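Side-chain contacts in probable transcriptional regulatory protein NarL (PDB 3EUL), which probably acts, once phosphorylated by the sensor kinase NarS, as a DNA-binding response regulator that controls genes of aerobic nitrate metabolism, this chain being its receiver domain: residues 101-106 / 113-118; 81-86 / 90-95; 62-67 / 131-136; 51-56 / 69-74; 36-41 / 124-129. All coordinates share one frame; numbering follows the deposited sequence.

Contact 1 of 5, residues 101-106 / 113-118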
# COMPACT_ATOMS: atom_id res chain seq x y z
N PRO A 101 0.32 16.18 -10.09
CA PRO A 101 1.77 16.17 -10.00
C PRO A 101 2.36 16.49 -8.61
O PRO A 101 3.13 15.72 -8.10
CB PRO A 101 2.19 17.17 -11.07
CG PRO A 101 1.08 17.17 -12.06
CD PRO A 101 -0.17 16.89 -11.29
N ALA A 102 1.98 17.59 -7.98
CA ALA A 102 2.62 17.95 -6.70
C ALA A 102 2.31 16.96 -5.58
O ALA A 102 3.13 16.75 -4.67
CB ALA A 102 2.21 19.34 -6.31
N ILE A 103 1.15 16.33 -5.65
CA ILE A 103 0.76 15.31 -4.66
C ILE A 103 1.57 14.03 -4.77
O ILE A 103 2.11 13.49 -3.77
CB ILE A 103 -0.74 14.99 -4.73
CG1 ILE A 103 -1.50 16.18 -4.09
CG2 ILE A 103 -1.03 13.76 -3.90
CD1 ILE A 103 -2.96 16.21 -4.33
N VAL A 104 1.70 13.55 -6.00
CA VAL A 104 2.58 12.38 -6.25
C VAL A 104 4.01 12.69 -5.82
O VAL A 104 4.64 11.89 -5.10
CB VAL A 104 2.54 11.98 -7.72
CG1 VAL A 104 3.57 10.83 -8.03
CG2 VAL A 104 1.09 11.58 -8.11
N TYR A 105 4.54 13.83 -6.29
CA TYR A 105 5.90 14.21 -5.97
C TYR A 105 6.14 14.30 -4.46
O TYR A 105 7.17 13.86 -3.98
CB TYR A 105 6.23 15.56 -6.63
CG TYR A 105 7.67 15.99 -6.53
CD1 TYR A 105 8.63 15.55 -7.45
CD2 TYR A 105 8.09 16.84 -5.52
CE1 TYR A 105 9.91 15.96 -7.38
CE2 TYR A 105 9.40 17.27 -5.45
CZ TYR A 105 10.31 16.80 -6.36
OH TYR A 105 11.64 17.21 -6.29
N GLN A 106 5.23 14.92 -3.74
CA GLN A 106 5.39 15.09 -2.29
C GLN A 106 5.32 13.76 -1.56
O GLN A 106 6.04 13.55 -0.57
CB GLN A 106 4.29 16.01 -1.73
CG GLN A 106 4.60 16.63 -0.35
CD GLN A 106 4.73 15.63 0.81
OE1 GLN A 106 3.86 14.78 1.05
NE2 GLN A 106 5.83 15.76 1.55
N ALA A 113 7.08 4.24 -2.00
CA ALA A 113 7.82 3.46 -2.99
C ALA A 113 7.23 3.60 -4.40
O ALA A 113 7.88 3.30 -5.39
CB ALA A 113 7.84 2.00 -2.59
N GLY A 114 6.01 4.08 -4.50
CA GLY A 114 5.37 4.20 -5.80
C GLY A 114 4.00 4.76 -5.58
O GLY A 114 3.57 4.89 -4.44
N PHE A 115 3.33 5.10 -6.67
CA PHE A 115 2.07 5.80 -6.63
C PHE A 115 1.26 5.32 -7.83
O PHE A 115 1.61 5.59 -8.98
CB PHE A 115 2.28 7.33 -6.70
CG PHE A 115 1.12 8.14 -6.14
CD1 PHE A 115 1.17 8.66 -4.85
CD2 PHE A 115 -0.03 8.34 -6.89
CE1 PHE A 115 0.09 9.37 -4.32
CE2 PHE A 115 -1.12 9.06 -6.38
CZ PHE A 115 -1.06 9.58 -5.09
N LEU A 116 0.16 4.64 -7.55
CA LEU A 116 -0.63 3.96 -8.57
C LEU A 116 -2.00 4.63 -8.62
O LEU A 116 -2.42 5.27 -7.66
CB LEU A 116 -0.83 2.48 -8.20
CG LEU A 116 0.44 1.71 -7.84
CD1 LEU A 116 0.07 0.33 -7.24
CD2 LEU A 116 1.28 1.57 -9.11
N LEU A 117 -2.69 4.47 -9.74
CA LEU A 117 -4.03 4.99 -9.92
C LEU A 117 -5.08 3.92 -9.71
O LEU A 117 -4.81 2.76 -9.95
CB LEU A 117 -4.17 5.60 -11.31
CG LEU A 117 -3.92 7.11 -11.35
CD1 LEU A 117 -2.80 7.56 -10.42
CD2 LEU A 117 -3.67 7.57 -12.77
N LYS A 118 -6.28 4.31 -9.26
CA LYS A 118 -7.32 3.33 -8.97
C LYS A 118 -7.91 2.69 -10.23
O LYS A 118 -8.65 1.72 -10.13
CB LYS A 118 -8.40 3.90 -8.05
CG LYS A 118 -8.00 3.81 -6.58
CD LYS A 118 -9.13 4.13 -5.60
CE LYS A 118 -8.63 3.89 -4.17
NZ LYS A 118 -9.70 3.98 -3.14

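Contact 2 of 5, residues 81-86 / 90-95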
# COMPACT_ATOMS: atom_id res chain seq x y z
N ALA A 81 5.97 8.13 5.46
CA ALA A 81 6.99 8.89 6.21
C ALA A 81 7.40 8.23 7.52
O ALA A 81 8.60 8.19 7.88
CB ALA A 81 6.43 10.32 6.51
N ALA A 82 6.39 7.79 8.27
CA ALA A 82 6.53 7.16 9.56
C ALA A 82 7.27 5.82 9.43
O ALA A 82 8.16 5.54 10.23
CB ALA A 82 5.12 6.94 10.21
N VAL A 83 6.90 5.01 8.44
CA VAL A 83 7.56 3.72 8.17
C VAL A 83 9.05 3.90 7.87
O VAL A 83 9.90 3.25 8.49
CB VAL A 83 6.83 2.92 7.03
CG1 VAL A 83 7.62 1.63 6.62
CG2 VAL A 83 5.41 2.54 7.50
N ARG A 84 9.36 4.84 6.99
CA ARG A 84 10.75 5.21 6.72
C ARG A 84 11.43 5.75 8.00
O ARG A 84 12.52 5.29 8.35
CB ARG A 84 10.82 6.21 5.53
CG ARG A 84 12.26 6.67 5.19
CD ARG A 84 12.27 7.48 3.91
NE ARG A 84 11.74 8.81 4.16
CZ ARG A 84 11.65 9.77 3.25
NH1 ARG A 84 11.17 10.97 3.59
NH2 ARG A 84 12.04 9.55 2.00
N SER A 85 10.78 6.65 8.74
CA SER A 85 11.35 7.18 10.00
C SER A 85 11.67 6.09 11.03
O SER A 85 12.70 6.16 11.70
CB SER A 85 10.40 8.22 10.68
OG SER A 85 9.67 7.57 11.73
N TYR A 86 10.78 5.12 11.16
CA TYR A 86 10.98 3.93 12.00
C TYR A 86 11.98 2.91 11.43
O TYR A 86 12.25 1.91 12.06
CB TYR A 86 9.66 3.17 12.19
CG TYR A 86 8.74 3.73 13.24
CD1 TYR A 86 9.05 3.59 14.58
CD2 TYR A 86 7.54 4.36 12.90
CE1 TYR A 86 8.19 4.08 15.57
CE2 TYR A 86 6.69 4.87 13.87
CZ TYR A 86 7.02 4.72 15.21
OH TYR A 86 6.19 5.20 16.21
N THR A 90 9.39 -2.40 5.35
CA THR A 90 8.23 -2.35 4.47
C THR A 90 8.29 -1.27 3.41
O THR A 90 8.55 -0.13 3.72
CB THR A 90 6.98 -2.12 5.32
OG1 THR A 90 6.90 -3.20 6.27
CG2 THR A 90 5.74 -2.13 4.42
N ARG A 91 7.96 -1.62 2.16
CA ARG A 91 7.80 -0.62 1.10
C ARG A 91 6.37 -0.21 1.02
O ARG A 91 5.49 -1.07 0.97
CB ARG A 91 8.28 -1.18 -0.22
CG ARG A 91 9.78 -1.31 -0.21
CD ARG A 91 10.35 -1.95 -1.42
NE ARG A 91 10.17 -1.26 -2.70
CZ ARG A 91 10.63 -0.06 -3.07
NH1 ARG A 91 11.25 0.76 -2.24
NH2 ARG A 91 10.40 0.36 -4.32
N VAL A 92 6.10 1.08 1.04
CA VAL A 92 4.72 1.58 1.03
C VAL A 92 4.34 2.08 -0.38
O VAL A 92 4.86 3.10 -0.86
CB VAL A 92 4.51 2.67 2.07
CG1 VAL A 92 3.08 3.25 1.95
CG2 VAL A 92 4.76 2.10 3.50
N LEU A 93 3.44 1.34 -1.01
CA LEU A 93 2.93 1.65 -2.35
C LEU A 93 1.60 2.36 -2.17
O LEU A 93 0.72 1.85 -1.49
CB LEU A 93 2.81 0.33 -3.13
CG LEU A 93 2.72 0.28 -4.63
CD1 LEU A 93 3.87 0.99 -5.36
CD2 LEU A 93 2.64 -1.18 -5.05
N LEU A 94 1.45 3.56 -2.71
CA LEU A 94 0.18 4.27 -2.56
C LEU A 94 -0.67 4.09 -3.83
O LEU A 94 -0.16 3.90 -4.94
CB LEU A 94 0.36 5.77 -2.25
CG LEU A 94 1.13 6.15 -0.98
CD1 LEU A 94 1.32 7.69 -0.83
CD2 LEU A 94 0.52 5.49 0.30
N ILE A 95 -1.97 4.15 -3.63
CA ILE A 95 -2.92 4.11 -4.72
C ILE A 95 -3.96 5.20 -4.49
O ILE A 95 -4.35 5.47 -3.36
CB ILE A 95 -3.53 2.69 -4.84
CG1 ILE A 95 -4.35 2.53 -6.13
CG2 ILE A 95 -4.35 2.31 -3.54
CD1 ILE A 95 -4.54 1.07 -6.55

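Contact 3 of 5, residues 62-67 / 131-136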
# COMPACT_ATOMS: atom_id res chain seq x y z
N PRO A 62 5.32 -6.32 6.89
CA PRO A 62 5.03 -6.86 5.59
C PRO A 62 6.09 -6.40 4.59
O PRO A 62 6.69 -5.37 4.80
CB PRO A 62 3.70 -6.21 5.26
CG PRO A 62 3.70 -4.94 5.99
CD PRO A 62 4.36 -5.26 7.27
N ASP A 63 6.25 -7.14 3.50
CA ASP A 63 7.15 -6.75 2.41
C ASP A 63 6.66 -5.43 1.76
O ASP A 63 7.44 -4.52 1.49
CB ASP A 63 7.21 -7.87 1.37
CG ASP A 63 7.72 -9.17 1.97
OD1 ASP A 63 8.79 -9.13 2.62
OD2 ASP A 63 7.03 -10.20 1.88
N VAL A 64 5.35 -5.35 1.55
CA VAL A 64 4.68 -4.21 0.92
C VAL A 64 3.41 -3.84 1.69
O VAL A 64 2.68 -4.72 2.18
CB VAL A 64 4.26 -4.57 -0.51
CG1 VAL A 64 3.58 -3.37 -1.22
CG2 VAL A 64 5.44 -5.00 -1.29
N ALA A 65 3.17 -2.55 1.81
CA ALA A 65 1.90 -2.05 2.26
C ALA A 65 1.27 -1.34 1.06
O ALA A 65 1.90 -0.45 0.48
CB ALA A 65 2.06 -1.11 3.43
N LEU A 66 0.09 -1.78 0.62
CA LEU A 66 -0.61 -1.06 -0.44
C LEU A 66 -1.75 -0.25 0.13
O LEU A 66 -2.78 -0.82 0.56
CB LEU A 66 -1.15 -2.08 -1.45
CG LEU A 66 -2.00 -1.55 -2.59
CD1 LEU A 66 -1.25 -0.52 -3.42
CD2 LEU A 66 -2.42 -2.80 -3.44
N LEU A 67 -1.58 1.09 0.16
CA LEU A 67 -2.45 1.97 0.93
C LEU A 67 -3.09 3.09 0.11
O LEU A 67 -2.43 3.74 -0.71
CB LEU A 67 -1.64 2.65 2.02
CG LEU A 67 -0.86 1.77 2.98
CD1 LEU A 67 -0.14 2.65 3.99
CD2 LEU A 67 -1.81 0.80 3.64
N ASP A 131 6.61 -6.35 -8.05
CA ASP A 131 7.80 -5.60 -8.49
C ASP A 131 8.36 -4.75 -7.34
O ASP A 131 9.57 -4.62 -7.16
CB ASP A 131 7.46 -4.69 -9.66
CG ASP A 131 7.30 -5.42 -10.98
OD1 ASP A 131 7.68 -6.62 -11.08
OD2 ASP A 131 6.80 -4.80 -11.95
N CYS A 132 7.46 -4.17 -6.57
CA CYS A 132 7.82 -3.36 -5.42
C CYS A 132 8.54 -4.21 -4.38
O CYS A 132 9.60 -3.84 -3.89
CB CYS A 132 6.56 -2.73 -4.85
SG CYS A 132 6.82 -1.59 -3.48
N ALA A 133 7.99 -5.38 -4.08
CA ALA A 133 8.64 -6.31 -3.15
C ALA A 133 10.04 -6.74 -3.63
O ALA A 133 10.93 -6.98 -2.81
CB ALA A 133 7.77 -7.53 -2.97
N LYS A 134 10.21 -6.83 -4.94
CA LYS A 134 11.48 -7.27 -5.55
C LYS A 134 12.54 -6.19 -5.59
O LYS A 134 13.74 -6.49 -5.65
CB LYS A 134 11.26 -7.70 -6.99
CG LYS A 134 10.85 -9.15 -7.19
CD LYS A 134 10.99 -9.55 -8.66
CE LYS A 134 9.99 -8.83 -9.59
NZ LYS A 134 8.59 -9.33 -9.39
N GLY A 135 12.12 -4.93 -5.61
CA GLY A 135 12.99 -3.87 -6.16
C GLY A 135 12.25 -2.54 -6.26
O GLY A 135 12.09 -1.86 -5.25
N ARG A 136 11.89 -2.15 -7.48
CA ARG A 136 10.78 -1.22 -7.76
C ARG A 136 10.16 -1.77 -9.03
O ARG A 136 10.85 -2.44 -9.81
CB ARG A 136 11.25 0.24 -7.99
CG ARG A 136 10.24 1.16 -8.73
CD ARG A 136 8.80 1.13 -8.12
NE ARG A 136 7.87 2.01 -8.84
CZ ARG A 136 6.54 1.93 -8.79
NH1 ARG A 136 5.93 1.00 -8.06
NH2 ARG A 136 5.80 2.78 -9.49

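Contact 4 of 5, residues 51-56 / 69-74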
# COMPACT_ATOMS: atom_id res chain seq x y z
N ALA A 51 -3.90 5.08 10.85
CA ALA A 51 -3.17 4.81 12.10
C ALA A 51 -3.16 3.31 12.33
O ALA A 51 -2.17 2.74 12.80
CB ALA A 51 -3.82 5.54 13.28
N ALA A 52 -4.26 2.66 11.96
CA ALA A 52 -4.40 1.24 12.03
C ALA A 52 -3.48 0.53 11.02
O ALA A 52 -2.92 -0.52 11.31
CB ALA A 52 -5.90 0.84 11.78
N ALA A 53 -3.38 1.09 9.82
CA ALA A 53 -2.45 0.61 8.80
C ALA A 53 -1.02 0.67 9.31
O ALA A 53 -0.25 -0.27 9.15
CB ALA A 53 -2.59 1.49 7.52
N LEU A 54 -0.67 1.76 9.95
CA LEU A 54 0.68 1.87 10.50
C LEU A 54 0.96 0.82 11.60
O LEU A 54 2.03 0.21 11.66
CB LEU A 54 0.89 3.28 11.03
CG LEU A 54 2.24 3.51 11.68
CD1 LEU A 54 3.36 3.27 10.71
CD2 LEU A 54 2.30 4.92 12.25
N GLU A 55 -0.03 0.61 12.46
CA GLU A 55 0.11 -0.38 13.50
C GLU A 55 0.23 -1.78 12.94
O GLU A 55 1.03 -2.55 13.45
CB GLU A 55 -1.04 -0.29 14.50
CG GLU A 55 -0.86 -1.17 15.71
CD GLU A 55 0.31 -0.77 16.63
OE1 GLU A 55 0.67 0.43 16.75
OE2 GLU A 55 0.85 -1.70 17.28
N LEU A 56 -0.53 -2.11 11.88
CA LEU A 56 -0.41 -3.41 11.25
C LEU A 56 0.96 -3.60 10.61
O LEU A 56 1.51 -4.71 10.59
CB LEU A 56 -1.46 -3.61 10.17
CG LEU A 56 -2.90 -3.93 10.57
CD1 LEU A 56 -3.73 -3.90 9.32
CD2 LEU A 56 -3.06 -5.29 11.25
N TYR A 69 -4.11 6.66 -0.79
CA TYR A 69 -3.51 7.93 -0.41
C TYR A 69 -4.36 8.65 0.66
O TYR A 69 -3.83 9.16 1.62
CB TYR A 69 -3.27 8.81 -1.65
CG TYR A 69 -2.74 10.15 -1.30
CD1 TYR A 69 -1.49 10.29 -0.75
CD2 TYR A 69 -3.50 11.29 -1.50
CE1 TYR A 69 -1.00 11.54 -0.41
CE2 TYR A 69 -3.03 12.53 -1.16
CZ TYR A 69 -1.80 12.66 -0.61
OH TYR A 69 -1.31 13.91 -0.32
N ARG A 70 -5.67 8.63 0.51
CA ARG A 70 -6.58 9.32 1.42
C ARG A 70 -7.22 8.41 2.47
O ARG A 70 -8.43 8.37 2.65
CB ARG A 70 -7.64 10.08 0.62
CG ARG A 70 -7.08 11.38 0.02
CD ARG A 70 -7.32 12.57 0.93
NE ARG A 70 -8.75 12.86 0.87
CZ ARG A 70 -9.37 13.93 1.35
NH1 ARG A 70 -8.71 14.89 1.98
NH2 ARG A 70 -10.69 14.02 1.21
N MET A 71 -6.40 7.72 3.23
CA MET A 71 -6.93 7.02 4.39
C MET A 71 -7.29 8.04 5.45
O MET A 71 -6.57 9.01 5.61
CB MET A 71 -5.91 6.05 4.89
CG MET A 71 -5.88 4.78 4.04
SD MET A 71 -4.64 3.73 4.68
CE MET A 71 -3.30 4.92 4.82
N PRO A 72 -8.38 7.80 6.20
CA PRO A 72 -8.68 8.70 7.32
C PRO A 72 -7.65 8.61 8.45
O PRO A 72 -6.95 7.59 8.60
CB PRO A 72 -10.05 8.22 7.81
CG PRO A 72 -10.53 7.21 6.82
CD PRO A 72 -9.35 6.70 6.11
N GLY A 73 -7.51 9.71 9.19
CA GLY A 73 -6.73 9.79 10.42
C GLY A 73 -5.26 10.02 10.20
O GLY A 73 -4.61 10.76 10.92
N MET A 74 -4.74 9.37 9.19
CA MET A 74 -3.34 9.53 8.83
C MET A 74 -3.26 9.08 7.39
O MET A 74 -3.64 7.96 7.09
CB MET A 74 -2.51 8.69 9.78
CG MET A 74 -1.07 8.62 9.51
SD MET A 74 -0.28 7.62 10.80
CE MET A 74 1.37 7.82 10.20

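Contact 5 of 5, residues 36-41 / 124-129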
# COMPACT_ATOMS: atom_id res chain seq x y z
N SER A 36 -4.78 -12.23 -3.45
CA SER A 36 -4.93 -13.57 -2.94
C SER A 36 -5.09 -14.60 -4.07
O SER A 36 -4.49 -15.68 -4.02
CB SER A 36 -6.13 -13.61 -1.98
OG SER A 36 -5.84 -12.83 -0.81
N LEU A 37 -5.86 -14.24 -5.08
CA LEU A 37 -6.12 -15.14 -6.21
C LEU A 37 -4.93 -15.26 -7.18
O LEU A 37 -4.94 -16.17 -7.99
CB LEU A 37 -7.37 -14.71 -6.97
CG LEU A 37 -8.69 -14.96 -6.22
CD1 LEU A 37 -9.88 -14.52 -7.11
CD2 LEU A 37 -8.86 -16.40 -5.81
N SER A 38 -3.92 -14.38 -7.06
CA SER A 38 -2.69 -14.47 -7.86
C SER A 38 -1.93 -15.74 -7.51
O SER A 38 -1.24 -16.27 -8.33
CB SER A 38 -1.77 -13.27 -7.63
OG SER A 38 -1.07 -13.35 -6.39
N GLY A 39 -2.07 -16.21 -6.28
CA GLY A 39 -1.27 -17.33 -5.76
C GLY A 39 0.11 -16.92 -5.25
O GLY A 39 0.82 -17.76 -4.69
N SER A 40 0.49 -15.65 -5.38
CA SER A 40 1.85 -15.18 -5.02
C SER A 40 1.90 -14.19 -3.85
O SER A 40 2.98 -13.67 -3.50
CB SER A 40 2.49 -14.53 -6.25
OG SER A 40 2.79 -15.52 -7.23
N VAL A 41 0.75 -13.92 -3.24
CA VAL A 41 0.63 -12.87 -2.24
C VAL A 41 -0.22 -13.37 -1.06
O VAL A 41 -1.30 -13.95 -1.22
CB VAL A 41 0.01 -11.56 -2.81
CG1 VAL A 41 -0.10 -10.47 -1.70
CG2 VAL A 41 0.81 -11.00 -4.03
N GLU A 124 -2.17 -5.59 -13.33
CA GLU A 124 -1.34 -4.41 -13.02
C GLU A 124 -1.02 -4.24 -11.54
O GLU A 124 0.10 -3.97 -11.19
CB GLU A 124 -1.99 -3.13 -13.54
CG GLU A 124 -1.82 -2.90 -15.03
CD GLU A 124 -2.55 -1.67 -15.51
OE1 GLU A 124 -3.56 -1.28 -14.88
OE2 GLU A 124 -2.13 -1.11 -16.54
N ILE A 125 -2.02 -4.40 -10.66
CA ILE A 125 -1.79 -4.25 -9.21
C ILE A 125 -0.97 -5.37 -8.64
O ILE A 125 -0.08 -5.13 -7.80
CB ILE A 125 -3.13 -4.16 -8.47
CG1 ILE A 125 -3.86 -2.89 -8.90
CG2 ILE A 125 -2.91 -4.13 -6.97
CD1 ILE A 125 -5.34 -3.08 -9.03
N VAL A 126 -1.24 -6.60 -9.08
CA VAL A 126 -0.44 -7.73 -8.64
C VAL A 126 1.00 -7.46 -9.05
O VAL A 126 1.91 -7.57 -8.23
CB VAL A 126 -0.91 -9.06 -9.23
CG1 VAL A 126 0.13 -10.18 -9.05
CG2 VAL A 126 -2.26 -9.45 -8.63
N LYS A 127 1.22 -7.13 -10.32
CA LYS A 127 2.56 -6.88 -10.80
C LYS A 127 3.26 -5.72 -10.05
O LYS A 127 4.44 -5.82 -9.71
CB LYS A 127 2.56 -6.63 -12.31
CG LYS A 127 3.91 -6.18 -12.84
CD LYS A 127 3.94 -6.10 -14.35
CE LYS A 127 5.27 -5.47 -14.84
NZ LYS A 127 6.41 -6.28 -14.29
N ALA A 128 2.54 -4.65 -9.81
CA ALA A 128 3.07 -3.52 -9.02
C ALA A 128 3.52 -3.94 -7.63
O ALA A 128 4.61 -3.57 -7.17
CB ALA A 128 2.06 -2.39 -8.94
N VAL A 129 2.70 -4.73 -6.95
CA VAL A 129 3.04 -5.22 -5.62
C VAL A 129 4.27 -6.15 -5.66
O VAL A 129 5.22 -6.00 -4.89
CB VAL A 129 1.82 -5.92 -4.99
CG1 VAL A 129 2.22 -6.76 -3.80
CG2 VAL A 129 0.78 -4.86 -4.62

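Contact 1 of 5, residues 101-106 / 113-118
Phe115, which meets Val104 across this contact, sits on a strand whose backbone is pinned on either side of it: Leu116 N bonds to Leu94 O, and Gly114 also pairs with Leu94. Those bonds to strand 91-96 fix the edge strand 114-117, and with it the place from which the phenyl ring rises toward helix 101-109. With CG anti to the backbone N (chi1 -158°), the ring stands up beside the helix and offers it a face. Val104 CG2 lies over that face, 3.8 Å from the ring centroid and 20° off its normal, a CH-pi contact displaced toward the rim, where Phe115 CD2 is 3.6 Å from the methyl. The other methyl, Val104 CG1, reaches back to the stem of the ring, 4.0 Å from Phe115 CB. A branched residue suits this spot because one methyl can cover the ring while its twin fills in beside the stem. One residue earlier on the helix, Ile103 CG2 comes obliquely to the far end of the ring, 4.3 Å from Phe115 CZ. Tyr69 touches both Ile103 and Phe115. Phe115 also touches Ser96, an arrangement consistent with the Ser/Thr and aromatic switch pair of CheY-like receivers, here within the beta-alpha-beta unit of strand 91-96, helix 101-109 and strand 114-117.

Contact 2 of 5, residues 81-86 / 90-95
Val83 carries the contact from the helix, and its two methyls go to different residues of the strand side. The apolar contacts come first. Val83 CG2 meets Val92 CG2 at 4.1 Å, methyl against methyl, and Val83 CB is scarcely farther from the same Val92 methyl. The other branch, Val83 CG1, anti to the backbone N (chi1 173°), swings to Thr90, just before the strand, and lies 4.0 Å from Thr90 CB, the two side chains crossing at about a right angle. Compact, branched residues suit such a buried interface, since they bring methyls to the strand without long, flexible chains. A mixed contact follows: Val83 CG1 also rests on Thr90 O, at 3.5 Å, a plain van der Waals touch of a methyl on a carbonyl oxygen.

The hydrogen bonds are made away from the Val83-Val92 touch, none of them between the two segments. Thr90 is a buried residue, and its OG1 bonds to Pro62 O, so threonine can place its carbon side against Val83 while its hydroxyl ties the loop that leads into strand 64-68. On the helix, Ala82 O accepts twice, from Tyr86 N and from Ser85 OG. The Ser85 hydroxyl comes at 2.9 Å, 20° out of the carbonyl plane, and so supplements the ordinary helical bond. Ile57 of helix 50-60 touches both Val83 and Thr90. Helix 76-85 thus packs back on the strand that follows it, as in the beta-alpha-beta crossover from strand 64-68 to strand 91-96 of the receiver fold.

Contact 3 of 5, residues 62-67 / 131-136
Val64 points its side chain from the strand into the last turn of helix 122-134, the last helix of the receiver domain, where Cys132 and Ala133 wait. Its CB serves as the fork. One prong, CG1, stands anti to the backbone N (chi1 -179°) and comes 4.3 Å from Cys132 SG. The other, CG2, makes the closer approach: it lies 3.8 Å from Ala133 CB and equally near Ala133 N, and it is also 4.3 Å from Cys132 SG. This CG2 touches Val129 O as well, one turn earlier in the same helix. The sulfur therefore sits beside both methyls. Valine fits because its two methyls span two successive helix residues, while the small Ala133 lets the helix backbone come close.

This is one of the strand-helix layers of the three-layer alpha/beta receiver fold: strand 64-68 runs through the middle of the parallel sheet, and helix 122-134 lies on one of its faces. The phosphoacceptor position, Asp68 by similarity, is at the far end of that strand.

Toward the solvent, Asp63 adds a looser touch, its CB 4.4 Å from Ala133 CB, while its carboxylate turns to another partner, OD2 accepting from Arg17 N of the first strand. Cys132 O is held by Arg91 NE. On the outer side of the helix, Lys134 NZ reaches back to Asp131 OD1 in a weak salt bridge of 3.3 Å, and Asp131 OD2 is taken by Lys127 NZ.

Contact 4 of 5, residues 51-56 / 69-74
No flat side chain takes part where Met74 meets Ala51 and Leu54; the one flat group touched is the peptide at Ala51 N, against which Met74 CB rests. The meeting is between two thioether chains and a helix lined with small and branched residues. The loop, 69-74, carries the Met-Pro-Gly-Met sequence familiar from the receiver fold, and it follows the phosphoacceptor Asp68 (by similarity) at the C-terminal end of the central strand.

The two methionines differ in shape. Met74 is stretched out along its whole length, with CG anti to the backbone N (chi1 174°), and this reach brings its tip to the helix: Met74 CE lies 3.7 Å from Leu54 CD2, and Met74 SD 4.0 Å from the same methyl. Nearer its root, Met74 CB rests 4.0 Å from Ala51 N in the first turn of the helix, where alanine leaves the backbone accessible. Met71 SD, by contrast, lies 4.2 Å from Ala53 CB, and the bend beyond it (chi3 -48°) turns only the terminal methyl. A long, pliable side chain suits each place, because it can bridge from a loop to a helix.

Between them, Gly73 turns the chain at a positive phi of 83°, a conformation that glycine takes easily, and it passes close by the start of the helix. Helix 76-85 joins the cluster through Val79 and Ala82, which both touch Met74. Ala82 CB touches Met74 CE on much the same side of that methyl as Leu54 CD2.

Contact 5 of 5, residues 36-41 / 124-129
An ST turn at the end of helix 25-38 shapes this contact, for Ser38 both makes the turn and meets Val126 of helix 122-134, the last helix of the receiver domain. Its OG stands between the backbone N and the carbonyl carbon (chi1 76°), where it accepts from Ser40 N at 3.0 Å in a nearly straight bond, the angle at the hydrogen being 165°. The same hydroxyl also bonds to Leu35 O. With OG occupied along its own chain, the methylene faces the neighbouring helix: Ser38 CB sits astride the fork of Val126, 3.9 Å from CG1 and 4.0 Å from CG2. Gly39 leaves the helix at positive phi and turns the chain toward the next strand. There Val41 sends CG2, the branch beside its backbone N, to a looser apolar touch with Val129 CG1, at 4.5 Å. Leu35 touches Val41, Val126 and Val129. Serine thus suits a helix end, and valines the apolar side facing it. Because the Ser38 hydroxyl is engaged within its own chain, what joins the two segments is carbon against carbon, without directional bonds between them.

Overall arrangement
All five contacts are held by van der Waals contact, without a hydrogen bond between their segments, and they divide between the two faces of one parallel sheet. Contacts 3 and 5 share helix 122-134; contacts 1, 2 and 4 use helices 101-109, 76-85 and 50-60 respectively on the other face. Contact 2 is fully buried and built from valine methyls and a threonine, whereas contact 1, at the edge strand, is a surface contact and relies on an aromatic face. Contact 4 is a helix-to-loop meeting of methionines. Tyr69 links contacts 1 and 4, while strands 64-68 and 91-96 tie contacts 2 and 3. Contacts 4 and 5 do not touch, lying on opposite sides of the domain centre.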